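PDB 6OZI: endonuclease V isoform X2 from Ciona intestinalis, which probably cleaves inosine-containing nucleic acid, chiefly RNA, in a metal-ion-dependent reaction, and is captured here on a DNA strand with an inosine followed by a ribo-adenosine. Local coordinates for residues A[65-70]-A[233-238]; A[113-118]-A[127-132]; A[188-193]-A[198-203]. The protein carries 1 engineered substitution. All blocks are in the same frame, centred on the assembly; numbering follows the deposited sequence.

All three contacts involve one mixed β-sheet of RNase H-like type, crossing it from one edge toward the other. Contact 1 sets helix 227-243 against the outermost strand 67-76; contact 2 joins the central strand 112-116 to helix 128-136; contact 3 is the hairpin of strands 184-190 and 200-206. Along the chain, contacts 2 and 3 follow one another inside the long loop that contact 1 closes. The centres of contacts 1 and 2 are about 18 Å apart, those of 1 and 3 about 22 Å, and those of 2 and 3 about 15 Å; the last two touch, Asn118 CA being 3.6 Å from Ser203 OG. Contact 2 receives the inosine, while contact 3 reaches phosphates of chain D.

Contact 1: residues A[65-70]-A[233-238]; sequences MKQVYM and NKWSRK. Engineered in segment 233-238: Asn233 (natural residue Asp).
Gln67 and Met70 reach from strand 67-76 to a single indole, that of Trp235 on helix 227-243. Met70 can be followed atom by atom. Its CB sets out toward the helix, and with CG anti to the backbone N (chi1 -174°) the chain continues to the pyrrole side of the indole, where CG packs 3.5 Å from Trp235 CD1. Bends at the next two torsions carry SD across, obliquely placed 4.7 Å from the centroid of the Trp235 five-membered ring, a Met-aromatic contact. The terminal CE then lies over the ring face as a CH-pi contact, 4.3 Å from the same centroid, while Lys234 CE covers the opposite face. A classic β bulge, in which Val68 and Tyr69 both face Val59 of the neighbouring strand, separates Gln67 from Met70, and both side chains point toward the helix. The extended Gln67 arrives at the indole edge: Trp235 NE1 donates to Gln67 OE1 at 2.7 Å, with 155° at the hydrogen. Amide and ring planes stand 88° apart, so the amide meets the ring nearly upright. Two residues before Trp235 on the helix, ND2 of the engineered Asn233 is hydrogen-bonded to Asp42.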
loop_
_atom_site.group_PDB
_atom_site.type_symbol
_atom_site.label_atom_id
_atom_site.label_comp_id
_atom_site.label_asym_id
_atom_site.label_seq_id
_atom_site.Cartn_x
_atom_site.Cartn_y
_atom_site.Cartn_z
ATOM N N MET A 65 0.584 16.432 18.564
ATOM C CA MET A 65 0.817 15.238 17.738
ATOM C C MET A 65 2.023 15.408 16.819
ATOM O O MET A 65 2.027 14.935 15.685
ATOM C CB MET A 65 -0.418 14.841 16.925
ATOM C CG MET A 65 -1.520 14.188 17.732
ATOM S SD MET A 65 -0.949 12.708 18.595
ATOM C CE MET A 65 -0.927 13.349 20.267
ATOM N N LYS A 66 3.048 16.094 17.305
ATOM C CA LYS A 66 4.295 16.272 16.573
ATOM C C LYS A 66 5.322 15.262 17.063
ATOM O O LYS A 66 5.584 15.169 18.265
ATOM C CB LYS A 66 4.831 17.693 16.740
ATOM C CG LYS A 66 3.980 18.788 16.104
ATOM C CD LYS A 66 4.210 18.861 14.596
ATOM C CE LYS A 66 3.199 18.072 13.771
ATOM N NZ LYS A 66 3.574 18.121 12.316
ATOM N N GLN A 67 5.900 14.515 16.129
ATOM C CA GLN A 67 6.885 13.503 16.480
ATOM C C GLN A 67 8.140 14.181 17.026
ATOM O O GLN A 67 8.717 15.060 16.374
ATOM C CB GLN A 67 7.227 12.650 15.260
ATOM C CG GLN A 67 8.088 11.438 15.573
ATOM C CD GLN A 67 8.447 10.662 14.319
ATOM O OE1 GLN A 67 7.576 10.092 13.657
ATOM N NE2 GLN A 67 9.734 10.645 13.981
ATOM N N VAL A 68 8.533 13.807 18.241
ATOM C CA VAL A 68 9.756 14.320 18.850
ATOM C C VAL A 68 10.783 13.231 19.104
ATOM O O VAL A 68 11.943 13.558 19.399
ATOM C CB VAL A 68 9.466 15.085 20.161
ATOM C CG1 VAL A 68 8.669 16.352 19.884
ATOM C CG2 VAL A 68 8.719 14.195 21.142
ATOM N N TYR A 69 10.410 11.954 19.001
ATOM C CA TYR A 69 11.377 10.877 19.173
ATOM C C TYR A 69 11.005 9.709 18.274
ATOM O O TYR A 69 9.826 9.392 18.114
ATOM C CB TYR A 69 11.439 10.414 20.633
ATOM C CG TYR A 69 12.357 9.226 20.901
ATOM C CD1 TYR A 69 11.890 7.915 20.793
ATOM C CD2 TYR A 69 13.677 9.417 21.295
ATOM C CE1 TYR A 69 12.714 6.835 21.056
ATOM C CE2 TYR A 69 14.505 8.344 21.555
ATOM C CZ TYR A 69 14.020 7.056 21.436
ATOM O OH TYR A 69 14.852 5.993 21.704
ATOM N N MET A 70 12.015 9.071 17.693
ATOM C CA MET A 70 11.805 7.853 16.923
ATOM C C MET A 70 13.060 7.000 17.003
ATOM O O MET A 70 14.178 7.524 16.972
ATOM C CB MET A 70 11.462 8.157 15.458
ATOM C CG MET A 70 11.090 6.926 14.629
ATOM S SD MET A 70 12.514 6.092 13.884
ATOM C CE MET A 70 12.748 7.095 12.413
ATOM N N ASN A 233 4.144 2.190 13.369
ATOM C CA ASN A 233 3.936 1.213 12.305
ATOM C C ASN A 233 4.692 1.608 11.038
ATOM O O ASN A 233 5.398 0.782 10.432
ATOM C CB ASN A 233 2.432 1.071 12.047
ATOM C CG ASN A 233 2.106 0.128 10.898
ATOM O OD1 ASN A 233 1.589 0.555 9.863
ATOM N ND2 ASN A 233 2.416 -1.156 11.068
ATOM N N LYS A 234 4.610 2.886 10.658
ATOM C CA LYS A 234 5.264 3.315 9.427
ATOM C C LYS A 234 6.777 3.126 9.501
ATOM O O LYS A 234 7.368 2.465 8.639
ATOM C CB LYS A 234 4.913 4.765 9.094
ATOM C CG LYS A 234 5.686 5.271 7.873
ATOM C CD LYS A 234 5.321 6.703 7.459
ATOM C CE LYS A 234 5.583 7.714 8.553
ATOM N NZ LYS A 234 5.127 9.067 8.120
ATOM N N TRP A 235 7.422 3.679 10.535
ATOM C CA TRP A 235 8.884 3.647 10.563
ATOM C C TRP A 235 9.406 2.223 10.742
ATOM O O TRP A 235 10.432 1.857 10.143
ATOM C CB TRP A 235 9.432 4.570 11.653
ATOM C CG TRP A 235 8.967 6.023 11.556
ATOM C CD1 TRP A 235 8.339 6.741 12.532
ATOM C CD2 TRP A 235 9.074 6.904 10.422
ATOM N NE1 TRP A 235 8.071 8.012 12.088
ATOM C CE2 TRP A 235 8.506 8.136 10.797
ATOM C CE3 TRP A 235 9.604 6.773 9.132
ATOM C CZ2 TRP A 235 8.451 9.229 9.933
ATOM C CZ3 TRP A 235 9.548 7.864 8.272
ATOM C CH2 TRP A 235 8.974 9.073 8.677
ATOM N N SER A 236 8.726 1.402 11.556
ATOM C CA SER A 236 9.160 0.011 11.670
ATOM C C SER A 236 9.119 -0.683 10.310
ATOM O O SER A 236 10.085 -1.356 9.914
ATOM C CB SER A 236 8.310 -0.742 12.695
ATOM O OG SER A 236 6.978 -0.885 12.246
ATOM N N ARG A 237 8.021 -0.488 9.558
ATOM C CA ARG A 237 7.878 -1.151 8.259
ATOM C C ARG A 237 8.924 -0.661 7.265
ATOM O O ARG A 237 9.547 -1.461 6.552
ATOM C CB ARG A 237 6.490 -0.891 7.676
ATOM C CG ARG A 237 6.282 -1.580 6.331
ATOM C CD ARG A 237 5.026 -1.107 5.599
ATOM N NE ARG A 237 3.817 -1.093 6.410
ATOM C CZ ARG A 237 3.186 0.033 6.745
ATOM N NH1 ARG A 237 3.653 1.208 6.322
ATOM N NH2 ARG A 237 2.083 -0.008 7.486
ATOM N N LYS A 238 9.123 0.655 7.205
ATOM C CA LYS A 238 10.058 1.229 6.245
ATOM C C LYS A 238 11.470 0.724 6.502
ATOM O O LYS A 238 12.173 0.303 5.572
ATOM C CB LYS A 238 9.991 2.757 6.314
ATOM C CG LYS A 238 11.031 3.486 5.481
ATOM C CD LYS A 238 10.866 4.996 5.624
ATOM C CE LYS A 238 11.971 5.753 4.898
ATOM N NZ LYS A 238 11.751 7.231 4.944
#

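Contact 2: residues A[113-118]-A[127-132]; sequences FLLDGN and GAASHL. With nucleotides of chain C.
Asn118 turns its backbone carbonyl into the first turn of helix 128-136, and a glycine is needed on each side of the junction. Ala129 N donates to Asn118 O at 3.1 Å, at an angle of 156°, while Ala129 CB packs 3.4 Å from that same oxygen. A CB on Gly127, the N-cap residue, would collide with Asn118 O. One on Gly117 would run into N3 of the inosine nucleotide DI5 of chain C, and the backbone angles there call for glycine anyway. The base thus fits against main chain from both segments: Ala128 N is 2.8 Å from DI5 N1 and Asn118 N is 2.9 Å from DI5 N3, a pocket for the inosine. Farther back along strand 112-116, Leu115 lays CD1 3.7 Å from Ala129 CA and 4.0 Å from Leu132 CB. Asp116 points away from the helix, its CG 3.5 Å from OP1 of DT7 of chain C and its carboxylate close to that of Asp42. Replacing Asp116 by an alanine would probably leave Lys145 without the acid of its long, weak ion pair and strip the carboxylate from beside Asp42 and the DT7 phosphate. The contact forms the first half of the β-α-β unit ending in strand 140-144, whose Thr140 binds Ala129 O, while Phe94 of helix 86-104 packs on Leu132.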
loop_
_atom_site.group_PDB
_atom_site.type_symbol
_atom_site.label_atom_id
_atom_site.label_comp_id
_atom_site.label_asym_id
_atom_site.label_seq_id
_atom_site.Cartn_x
_atom_site.Cartn_y
_atom_site.Cartn_z
ATOM N N PHE A 113 1.499 5.153 26.647
ATOM C CA PHE A 113 1.728 4.547 25.343
ATOM C C PHE A 113 0.428 4.031 24.732
ATOM O O PHE A 113 -0.392 3.408 25.416
ATOM C CB PHE A 113 2.708 3.377 25.445
ATOM C CG PHE A 113 4.142 3.787 25.549
ATOM C CD1 PHE A 113 4.699 4.087 26.776
ATOM C CD2 PHE A 113 4.946 3.840 24.421
ATOM C CE1 PHE A 113 6.030 4.449 26.885
ATOM C CE2 PHE A 113 6.288 4.206 24.522
ATOM C CZ PHE A 113 6.826 4.511 25.759
ATOM N N LEU A 114 0.266 4.249 23.432
ATOM C CA LEU A 114 -0.730 3.529 22.647
ATOM C C LEU A 114 -0.078 2.291 22.046
ATOM O O LEU A 114 0.968 2.387 21.396
ATOM C CB LEU A 114 -1.308 4.395 21.524
ATOM C CG LEU A 114 -1.858 5.768 21.916
ATOM C CD1 LEU A 114 -2.497 6.453 20.709
ATOM C CD2 LEU A 114 -2.851 5.654 23.067
ATOM N N LEU A 115 -0.675 1.131 22.289
ATOM C CA LEU A 115 -0.157 -0.136 21.802
ATOM C C LEU A 115 -1.190 -0.800 20.900
ATOM O O LEU A 115 -2.396 -0.726 21.162
ATOM C CB LEU A 115 0.210 -1.053 22.972
ATOM C CG LEU A 115 1.345 -0.515 23.848
ATOM C CD1 LEU A 115 1.577 -1.409 25.054
ATOM C CD2 LEU A 115 2.627 -0.364 23.023
ATOM N N ASP A 116 -0.711 -1.443 19.836
ATOM C CA ASP A 116 -1.599 -2.101 18.886
ATOM C C ASP A 116 -2.232 -3.332 19.516
ATOM O O ASP A 116 -1.539 -4.177 20.086
ATOM C CB ASP A 116 -0.842 -2.516 17.624
ATOM C CG ASP A 116 -0.280 -1.338 16.864
ATOM O OD1 ASP A 116 -1.061 -0.696 16.130
ATOM O OD2 ASP A 116 0.933 -1.062 16.987
ATOM N N GLY A 117 -3.546 -3.429 19.426
ATOM C CA GLY A 117 -4.244 -4.553 19.993
ATOM C C GLY A 117 -4.987 -4.173 21.255
ATOM O O GLY A 117 -5.230 -2.999 21.548
ATOM N N ASN A 118 -5.323 -5.193 22.029
ATOM C CA ASN A 118 -6.213 -5.051 23.167
ATOM C C ASN A 118 -5.447 -4.981 24.480
ATOM O O ASN A 118 -4.303 -5.432 24.592
ATOM C CB ASN A 118 -7.192 -6.221 23.204
ATOM C CG ASN A 118 -7.928 -6.384 21.902
ATOM O OD1 ASN A 118 -8.426 -5.407 21.347
ATOM N ND2 ASN A 118 -7.983 -7.612 21.389
ATOM N N GLY A 127 -4.504 -8.685 27.735
ATOM C CA GLY A 127 -3.977 -8.485 26.401
ATOM C C GLY A 127 -2.619 -7.801 26.438
ATOM O O GLY A 127 -2.159 -7.318 27.476
ATOM N N ALA A 128 -1.983 -7.739 25.261
ATOM C CA ALA A 128 -0.592 -7.290 25.176
ATOM C C ALA A 128 -0.410 -5.880 25.723
ATOM O O ALA A 128 0.596 -5.596 26.380
ATOM C CB ALA A 128 -0.093 -7.373 23.731
ATOM N N ALA A 129 -1.371 -4.985 25.481
ATOM C CA ALA A 129 -1.229 -3.614 25.970
ATOM C C ALA A 129 -1.142 -3.592 27.494
ATOM O O ALA A 129 -0.289 -2.908 28.081
ATOM C CB ALA A 129 -2.392 -2.756 25.480
ATOM N N SER A 130 -2.024 -4.349 28.151
ATOM C CA SER A 130 -1.985 -4.460 29.606
ATOM C C SER A 130 -0.725 -5.173 30.075
ATOM O O SER A 130 -0.054 -4.717 31.006
ATOM C CB SER A 130 -3.223 -5.202 30.103
ATOM O OG SER A 130 -4.402 -4.572 29.656
ATOM N N HIS A 131 -0.397 -6.299 29.439
ATOM C CA HIS A 131 0.772 -7.093 29.802
ATOM C C HIS A 131 2.046 -6.249 29.795
ATOM O O HIS A 131 2.779 -6.179 30.792
ATOM C CB HIS A 131 0.870 -8.265 28.822
ATOM C CG HIS A 131 1.856 -9.322 29.207
ATOM N ND1 HIS A 131 1.558 -10.665 29.140
ATOM C CD2 HIS A 131 3.145 -9.243 29.611
ATOM C CE1 HIS A 131 2.612 -11.369 29.509
ATOM N NE2 HIS A 131 3.587 -10.530 29.805
ATOM N N LEU A 132 2.313 -5.592 28.666
ATOM C CA LEU A 132 3.497 -4.745 28.552
ATOM C C LEU A 132 3.445 -3.598 29.558
ATOM O O LEU A 132 4.468 -3.254 30.175
ATOM C CB LEU A 132 3.622 -4.214 27.120
ATOM C CG LEU A 132 4.295 -5.097 26.058
ATOM C CD1 LEU A 132 3.707 -6.515 25.992
ATOM C CD2 LEU A 132 4.243 -4.434 24.686
ATOM P P DI C 5 -7.406 -11.589 15.450
ATOM O OP1 DI C 5 -8.183 -11.214 14.219
ATOM O OP2 DI C 5 -6.139 -12.336 15.114
ATOM O "O5'" DI C 5 -7.120 -10.263 16.388
ATOM C "C5'" DI C 5 -8.016 -9.181 16.382
ATOM C "C4'" DI C 5 -7.352 -7.968 17.013
ATOM O "O4'" DI C 5 -7.032 -8.330 18.560
ATOM C "C3'" DI C 5 -6.208 -7.664 16.429
ATOM O "O3'" DI C 5 -6.009 -6.181 16.347
ATOM C "C2'" DI C 5 -5.092 -8.250 17.330
ATOM C "C1'" DI C 5 -5.732 -8.259 18.733
ATOM N N9 DI C 5 -5.228 -9.432 19.465
ATOM C C8 DI C 5 -5.186 -10.763 19.294
ATOM N N7 DI C 5 -4.543 -11.275 20.365
ATOM C C5 DI C 5 -4.199 -10.279 21.165
ATOM C C6 DI C 5 -3.462 -10.249 22.503
ATOM O O6 DI C 5 -3.073 -11.244 23.010
ATOM N N1 DI C 5 -3.227 -9.003 23.144
ATOM C C2 DI C 5 -3.677 -7.783 22.539
ATOM N N3 DI C 5 -4.372 -7.819 21.265
ATOM C C4 DI C 5 -4.621 -9.121 20.600
ATOM P P A C 6 -5.202 -5.534 15.116
ATOM O OP1 A C 6 -5.157 -4.064 15.318
ATOM O OP2 A C 6 -5.760 -6.099 13.860
ATOM O "O5'" A C 6 -3.713 -6.065 15.296
ATOM C "C5'" A C 6 -2.886 -5.580 16.346
ATOM C "C4'" A C 6 -1.497 -6.146 16.230
ATOM O "O4'" A C 6 -1.566 -7.589 16.332
ATOM C "C3'" A C 6 -0.817 -5.895 14.899
ATOM O "O3'" A C 6 -0.168 -4.640 14.860
ATOM C "C2'" A C 6 0.133 -7.078 14.759
ATOM O "O2'" A C 6 1.318 -6.865 15.511
ATOM C "C1'" A C 6 -0.658 -8.185 15.435
ATOM N N9 A C 6 -1.424 -9.039 14.509
ATOM C C8 A C 6 -2.793 -9.161 14.438
ATOM N N7 A C 6 -3.201 -10.041 13.557
ATOM C C5 A C 6 -2.022 -10.545 13.026
ATOM C C6 A C 6 -1.765 -11.523 12.046
ATOM N N6 A C 6 -2.721 -12.196 11.395
ATOM N N1 A C 6 -0.471 -11.794 11.756
ATOM C C2 A C 6 0.490 -11.124 12.402
ATOM N N3 A C 6 0.373 -10.188 13.342
ATOM C C4 A C 6 -0.921 -9.946 13.612
ATOM P P DT C 7 -0.054 -3.851 13.474
ATOM O OP1 DT C 7 0.672 -2.595 13.735
ATOM O OP2 DT C 7 -1.405 -3.790 12.874
ATOM O "O5'" DT C 7 0.839 -4.818 12.564
ATOM C "C5'" DT C 7 2.221 -5.022 12.845
ATOM C "C4'" DT C 7 2.815 -5.989 11.838
ATOM O "O4'" DT C 7 1.945 -7.155 11.734
ATOM C "C3'" DT C 7 2.944 -5.425 10.417
ATOM O "O3'" DT C 7 4.104 -5.919 9.795
ATOM C "C2'" DT C 7 1.694 -5.949 9.733
ATOM C "C1'" DT C 7 1.537 -7.316 10.393
ATOM N N1 DT C 7 0.136 -7.809 10.338
ATOM C C2 DT C 7 -0.137 -8.946 9.613
ATOM O O2 DT C 7 0.725 -9.601 9.057
ATOM N N3 DT C 7 -1.457 -9.306 9.584
ATOM C C4 DT C 7 -2.520 -8.641 10.175
ATOM O O4 DT C 7 -3.677 -9.041 10.083
ATOM C C5 DT C 7 -2.171 -7.442 10.907
ATOM C C7 DT C 7 -3.243 -6.642 11.594
ATOM C C6 DT C 7 -0.873 -7.080 10.944
#

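Contact 3: residues A[188-193]-A[198-203]; sequences KAVLYA and KPIFVS. With nucleotides of chain D.
Val190 and Ile200 face each other as a hydrogen-bonded antiparallel pair, joined by two backbone bonds, one donated by each residue: Val190 N to Ile200 O at 2.8 Å and Ile200 N to Val190 O at 3.0 Å. On the same face of the sheet their side chains cross at a slant. Val190 CG2, lying between the backbone N and the carbonyl carbon, is 3.5 Å from Ile200 CG1 and 3.8 Å from Val202 CG2, which gives a compact aliphatic cluster. Ala189 and Phe201, the non-hydrogen-bonded pair, occupy the other face, with Ala189 CB 3.8 Å from Phe201 CD1. Lys188 and Val202 close the next hydrogen-bonded pair. Toward the turn the strands part, and a water donates to both Val190 O and Lys198 O, bridging the two segments. Here the hairpin meets DNA: Lys198 N donates to OP1 of DG13 of chain D at 2.9 Å, and Lys198 NZ makes a weak bond to OP2 of DC14 of that chain. Beyond this shell, Arg224 binds the carbonyls of Lys198 and Pro199. Helix 210-219 packs on Val202, helix 157-169 covers Ala189 and Pro199 through Phe164, and strands 174-179 and 140-144 flank the hairpin within the sheet.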
loop_
_atom_site.group_PDB
_atom_site.type_symbol
_atom_site.label_atom_id
_atom_site.label_comp_id
_atom_site.label_asym_id
_atom_site.label_seq_id
_atom_site.Cartn_x
_atom_site.Cartn_y
_atom_site.Cartn_z
ATOM N N LYS A 188 -14.359 -0.177 24.121
ATOM C CA LYS A 188 -15.221 0.835 23.531
ATOM C C LYS A 188 -14.927 0.865 22.038
ATOM O O LYS A 188 -13.774 1.051 21.635
ATOM C CB LYS A 188 -14.972 2.195 24.189
ATOM C CG LYS A 188 -16.203 3.042 24.381
ATOM C CD LYS A 188 -15.963 4.023 25.515
ATOM C CE LYS A 188 -17.249 4.714 25.955
ATOM N NZ LYS A 188 -18.049 3.860 26.861
ATOM N N ALA A 189 -15.946 0.605 21.227
ATOM C CA ALA A 189 -15.864 0.797 19.784
ATOM C C ALA A 189 -16.071 2.275 19.480
ATOM O O ALA A 189 -17.111 2.839 19.827
ATOM C CB ALA A 189 -16.914 -0.049 19.072
ATOM N N VAL A 190 -15.076 2.915 18.870
ATOM C CA VAL A 190 -15.101 4.362 18.708
ATOM C C VAL A 190 -14.861 4.732 17.255
ATOM O O VAL A 190 -14.264 3.979 16.474
ATOM C CB VAL A 190 -14.069 5.074 19.611
ATOM C CG1 VAL A 190 -14.318 4.735 21.077
ATOM C CG2 VAL A 190 -12.643 4.734 19.185
ATOM N N LEU A 191 -15.346 5.921 16.904
ATOM C CA LEU A 191 -15.199 6.488 15.568
ATOM C C LEU A 191 -14.997 7.988 15.757
ATOM O O LEU A 191 -15.967 8.736 15.912
ATOM C CB LEU A 191 -16.427 6.172 14.724
ATOM C CG LEU A 191 -16.355 6.282 13.207
ATOM C CD1 LEU A 191 -17.608 5.647 12.628
ATOM C CD2 LEU A 191 -16.238 7.738 12.756
ATOM N N TYR A 192 -13.744 8.432 15.709
ATOM C CA TYR A 192 -13.420 9.828 15.963
ATOM C C TYR A 192 -12.983 10.586 14.725
ATOM O O TYR A 192 -13.262 11.782 14.620
ATOM C CB TYR A 192 -12.307 9.932 17.016
ATOM C CG TYR A 192 -12.701 9.408 18.377
ATOM C CD1 TYR A 192 -13.967 9.644 18.892
ATOM C CD2 TYR A 192 -11.811 8.661 19.142
ATOM C CE1 TYR A 192 -14.330 9.169 20.138
ATOM C CE2 TYR A 192 -12.166 8.178 20.391
ATOM C CZ TYR A 192 -13.426 8.433 20.883
ATOM O OH TYR A 192 -13.786 7.954 22.121
ATOM N N ALA A 193 -12.370 9.911 13.765
ATOM C CA ALA A 193 -11.852 10.585 12.590
ATOM C C ALA A 193 -12.974 10.895 11.604
ATOM O O ALA A 193 -13.945 10.143 11.499
ATOM C CB ALA A 193 -10.805 9.717 11.905
ATOM N N LYS A 198 -15.497 2.784 9.782
ATOM C CA LYS A 198 -15.059 1.573 10.457
ATOM C C LYS A 198 -14.545 1.912 11.850
ATOM O O LYS A 198 -13.558 2.652 11.973
ATOM C CB LYS A 198 -13.981 0.881 9.640
ATOM C CG LYS A 198 -13.768 -0.580 9.967
ATOM C CD LYS A 198 -12.873 -1.243 8.918
ATOM C CE LYS A 198 -12.451 -2.649 9.337
ATOM N NZ LYS A 198 -13.589 -3.617 9.302
ATOM N N PRO A 199 -15.151 1.396 12.913
ATOM C CA PRO A 199 -14.685 1.740 14.258
ATOM C C PRO A 199 -13.341 1.100 14.566
ATOM O O PRO A 199 -12.913 0.137 13.922
ATOM C CB PRO A 199 -15.784 1.180 15.164
ATOM C CG PRO A 199 -16.372 0.049 14.366
ATOM C CD PRO A 199 -16.308 0.485 12.932
ATOM N N ILE A 200 -12.656 1.676 15.554
ATOM C CA ILE A 200 -11.517 1.026 16.189
ATOM C C ILE A 200 -11.920 0.717 17.624
ATOM O O ILE A 200 -12.901 1.250 18.145
ATOM C CB ILE A 200 -10.220 1.867 16.146
ATOM C CG1 ILE A 200 -10.389 3.165 16.942
ATOM C CG2 ILE A 200 -9.794 2.141 14.701
ATOM C CD1 ILE A 200 -9.184 4.068 16.901
ATOM N N PHE A 201 -11.156 -0.157 18.269
ATOM C CA PHE A 201 -11.572 -0.734 19.543
ATOM C C PHE A 201 -10.546 -0.399 20.615
ATOM O O PHE A 201 -9.415 -0.894 20.584
ATOM C CB PHE A 201 -11.786 -2.233 19.384
ATOM C CG PHE A 201 -12.640 -2.568 18.203
ATOM C CD1 PHE A 201 -14.021 -2.446 18.278
ATOM C CD2 PHE A 201 -12.063 -2.941 16.995
ATOM C CE1 PHE A 201 -14.809 -2.733 17.185
ATOM C CE2 PHE A 201 -12.853 -3.218 15.890
ATOM C CZ PHE A 201 -14.226 -3.111 15.983
ATOM N N VAL A 202 -10.952 0.439 21.560
ATOM C CA VAL A 202 -10.077 0.951 22.602
ATOM C C VAL A 202 -10.382 0.204 23.887
ATOM O O VAL A 202 -11.543 0.104 24.294
ATOM C CB VAL A 202 -10.277 2.464 22.791
ATOM C CG1 VAL A 202 -9.384 2.999 23.919
ATOM C CG2 VAL A 202 -10.024 3.191 21.492
ATOM N N SER A 203 -9.352 -0.315 24.532
ATOM C CA SER A 203 -9.509 -0.917 25.842
ATOM C C SER A 203 -8.439 -0.356 26.760
ATOM O O SER A 203 -7.397 0.129 26.305
ATOM C CB SER A 203 -9.436 -2.460 25.801
ATOM O OG SER A 203 -8.292 -2.921 25.105
ATOM P P DG D 13 -13.044 3.323 6.630
ATOM O OP1 DG D 13 -14.414 3.456 7.163
ATOM O OP2 DG D 13 -11.900 3.068 7.529
ATOM O "O5'" DG D 13 -13.058 2.142 5.574
ATOM C "C5'" DG D 13 -14.102 2.044 4.632
ATOM C "C4'" DG D 13 -13.871 0.844 3.749
ATOM O "O4'" DG D 13 -12.572 0.951 3.129
ATOM C "C3'" DG D 13 -13.852 -0.483 4.507
ATOM O "O3'" DG D 13 -15.001 -1.228 4.202
ATOM C "C2'" DG D 13 -12.585 -1.196 4.022
ATOM C "C1'" DG D 13 -12.135 -0.343 2.849
ATOM N N9 DG D 13 -10.694 -0.357 2.680
ATOM C C8 DG D 13 -9.744 0.238 3.477
ATOM N N7 DG D 13 -8.518 0.009 3.077
ATOM C C5 DG D 13 -8.678 -0.793 1.952
ATOM C C6 DG D 13 -7.714 -1.368 1.091
ATOM O O6 DG D 13 -6.477 -1.276 1.145
ATOM N N1 DG D 13 -8.313 -2.113 0.076
ATOM C C2 DG D 13 -9.668 -2.284 -0.080
ATOM N N2 DG D 13 -10.064 -3.035 -1.112
ATOM N N3 DG D 13 -10.574 -1.758 0.722
ATOM C C4 DG D 13 -10.011 -1.029 1.709
ATOM P P DC D 14 -15.242 -2.641 4.922
ATOM O OP1 DC D 14 -16.699 -2.888 4.832
ATOM O OP2 DC D 14 -14.514 -2.678 6.216
ATOM O "O5'" DC D 14 -14.488 -3.683 3.995
ATOM C "C5'" DC D 14 -15.083 -4.112 2.800
ATOM C "C4'" DC D 14 -14.157 -5.074 2.103
ATOM O "O4'" DC D 14 -12.875 -4.446 1.960
ATOM C "C3'" DC D 14 -13.882 -6.349 2.887
ATOM O "O3'" DC D 14 -14.761 -7.376 2.460
ATOM C "C2'" DC D 14 -12.428 -6.691 2.554
ATOM C "C1'" DC D 14 -11.904 -5.446 1.839
ATOM N N1 DC D 14 -10.623 -4.959 2.396
ATOM C C2 DC D 14 -9.446 -5.412 1.823
ATOM O O2 DC D 14 -9.530 -6.192 0.871
ATOM N N3 DC D 14 -8.260 -4.984 2.315
ATOM C C4 DC D 14 -8.239 -4.146 3.361
ATOM N N4 DC D 14 -7.045 -3.751 3.817
ATOM C C5 DC D 14 -9.444 -3.671 3.968
ATOM C C6 DC D 14 -10.604 -4.104 3.459
HETATM O O HOH W 1 -12.736 4.637 13.808
#